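Local coordinates for protease (Helicobacter pylori, PDB 5EUF), which probably acts as a zinc-dependent M16-family protease that cleaves the cytoplasmic domain of the human junctional adhesion molecule JAM-A, weakening the gastric epithelial barrier, at residues I143-L146 with Y147-F151. Numbering follows the deposited sequence.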
loop_
_atom_site.group_PDB
_atom_site.type_symbol
_atom_site.label_atom_id
_atom_site.label_comp_id
_atom_site.label_asym_id
_atom_site.label_seq_id
_atom_site.Cartn_x
_atom_site.Cartn_y
_atom_site.Cartn_z
ATOM N N ILE B 143 13.949 -15.156 -6.932
ATOM C CA ILE B 143 13.359 -15.391 -5.622
ATOM C C ILE B 143 13.069 -14.075 -4.893
ATOM O O ILE B 143 12.114 -13.988 -4.121
ATOM C CB ILE B 143 14.273 -16.290 -4.745
ATOM C CG1 ILE B 143 13.545 -16.723 -3.472
ATOM C CG2 ILE B 143 15.592 -15.594 -4.417
ATOM C CD1 ILE B 143 12.337 -17.587 -3.733
ATOM N N GLY B 144 13.878 -13.051 -5.157
ATOM C CA GLY B 144 13.716 -11.762 -4.510
ATOM C C GLY B 144 12.481 -11.019 -4.985
ATOM O O GLY B 144 11.695 -10.527 -4.174
HETATM N N MSE B 145 12.313 -10.935 -6.302
HETATM C CA MSE B 145 11.145 -10.289 -6.895
HETATM C C MSE B 145 9.867 -11.022 -6.514
HETATM O O MSE B 145 8.852 -10.399 -6.206
HETATM C CB MSE B 145 11.273 -10.228 -8.417
HETATM C CG MSE B 145 10.172 -9.440 -9.108
HETATM SE SE MSE B 145 10.251 -7.536 -8.699
HETATM C CE MSE B 145 8.873 -6.899 -9.928
ATOM N N LEU B 146 9.930 -12.351 -6.545
ATOM C CA LEU B 146 8.795 -13.192 -6.178
ATOM C C LEU B 146 8.391 -12.960 -4.727
ATOM O O LEU B 146 7.206 -12.886 -4.404
ATOM C CB LEU B 146 9.135 -14.668 -6.398
ATOM C CG LEU B 146 8.058 -15.687 -6.028
ATOM C CD1 LEU B 146 6.833 -15.501 -6.903
ATOM C CD2 LEU B 146 8.596 -17.104 -6.150
ATOM N N TYR B 147 9.393 -12.841 -3.864
ATOM C CA TYR B 147 9.192 -12.593 -2.440
ATOM C C TYR B 147 8.498 -11.250 -2.213
ATOM O O TYR B 147 7.552 -11.146 -1.429
ATOM C CB TYR B 147 10.544 -12.632 -1.720
ATOM C CG TYR B 147 10.488 -12.735 -0.212
ATOM C CD1 TYR B 147 10.105 -13.916 0.411
ATOM C CD2 TYR B 147 10.862 -11.662 0.590
ATOM C CE1 TYR B 147 10.067 -14.015 1.793
ATOM C CE2 TYR B 147 10.830 -11.752 1.971
ATOM C CZ TYR B 147 10.433 -12.931 2.566
ATOM O OH TYR B 147 10.402 -13.024 3.938
ATOM N N PHE B 148 8.968 -10.228 -2.922
ATOM C CA PHE B 148 8.433 -8.879 -2.781
ATOM C C PHE B 148 7.023 -8.768 -3.354
ATOM O O PHE B 148 6.108 -8.291 -2.683
ATOM C CB PHE B 148 9.358 -7.874 -3.465
ATOM C CG PHE B 148 9.093 -6.446 -3.087
ATOM C CD1 PHE B 148 9.628 -5.914 -1.924
ATOM C CD2 PHE B 148 8.326 -5.629 -3.900
ATOM C CE1 PHE B 148 9.394 -4.596 -1.575
ATOM C CE2 PHE B 148 8.089 -4.311 -3.558
ATOM C CZ PHE B 148 8.625 -3.793 -2.396
ATOM N N ARG B 149 6.853 -9.217 -4.595
ATOM C CA ARG B 149 5.562 -9.135 -5.272
ATOM C C ARG B 149 4.488 -9.965 -4.569
ATOM O O ARG B 149 3.296 -9.682 -4.701
ATOM C CB ARG B 149 5.689 -9.581 -6.732
ATOM C CG ARG B 149 6.528 -8.656 -7.609
ATOM C CD ARG B 149 5.859 -7.304 -7.836
ATOM N NE ARG B 149 4.615 -7.410 -8.595
ATOM C CZ ARG B 149 3.400 -7.342 -8.057
ATOM N NH1 ARG B 149 3.258 -7.162 -6.752
ATOM N NH2 ARG B 149 2.324 -7.450 -8.824
ATOM N N PHE B 150 4.901 -10.986 -3.824
ATOM C CA PHE B 150 3.940 -11.793 -3.080
ATOM C C PHE B 150 3.292 -10.972 -1.975
ATOM O O PHE B 150 2.066 -10.916 -1.870
ATOM C CB PHE B 150 4.595 -13.041 -2.479
ATOM C CG PHE B 150 3.675 -13.827 -1.579
ATOM C CD1 PHE B 150 2.795 -14.759 -2.107
ATOM C CD2 PHE B 150 3.682 -13.625 -0.205
ATOM C CE1 PHE B 150 1.942 -15.476 -1.280
ATOM C CE2 PHE B 150 2.833 -14.336 0.624
ATOM C CZ PHE B 150 1.962 -15.262 0.087
ATOM N N PHE B 151 4.119 -10.341 -1.149
ATOM C CA PHE B 151 3.610 -9.580 -0.017
ATOM C C PHE B 151 2.810 -8.362 -0.474
ATOM O O PHE B 151 1.909 -7.908 0.231
ATOM C CB PHE B 151 4.757 -9.164 0.906
ATOM C CG PHE B 151 5.233 -10.269 1.806
ATOM C CD1 PHE B 151 4.566 -10.554 2.987
ATOM C CD2 PHE B 151 6.340 -11.032 1.469
ATOM C CE1 PHE B 151 4.998 -11.576 3.818
ATOM C CE2 PHE B 151 6.778 -12.057 2.297
ATOM C CZ PHE B 151 6.106 -12.328 3.471
#
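The carbonyl oxygens of Ile-143 to Leu-146 accept hydrogen bonds from the amides of Tyr-147 to Phe-150, the i to i+4 pattern of an alpha-helix, here helix 142-154 of the M16 peptidase fold. Arg-149 N to Met-145 O is the straightest of these bonds, at 2.8 Å and 170°, whereas Phe-150 N reaches Leu-146 O over 3.0 Å at a more bent 137°.

The side chains illustrate how one helix serves several environments at once. Leu-146 and Phe-150, one turn apart, both meet Ala-253 and Val-415 on neighbouring strands 251-258 and 412-418, joining the helix to the five-stranded sheet. Phe-148 instead receives a cation-pi contact from Arg-134 and an edge-to-face contact from Phe-167; its side chain lies about 10 Å from that of His-53, a ligand of the bound zinc ion. Within the helix, the Phe-151 ring brings CE2 over the outer part of one face of the Tyr-147 ring, 3.7 Å from its plane.

Selenomethionine Met-145 and Arg-149 lie side by side, and both meet Asp-235 of the second subunit, Met-145 by packing and Arg-149 NE by a long, weak ion pair. Met-145 starts with CG anti to its backbone nitrogen (chi1 -174°) and then bends at chi2, which carries its terminal methyl alongside the arginine: CE lies 3.7 Å from Arg-149 CD and close to the guanidinium plane, at the edge of that group.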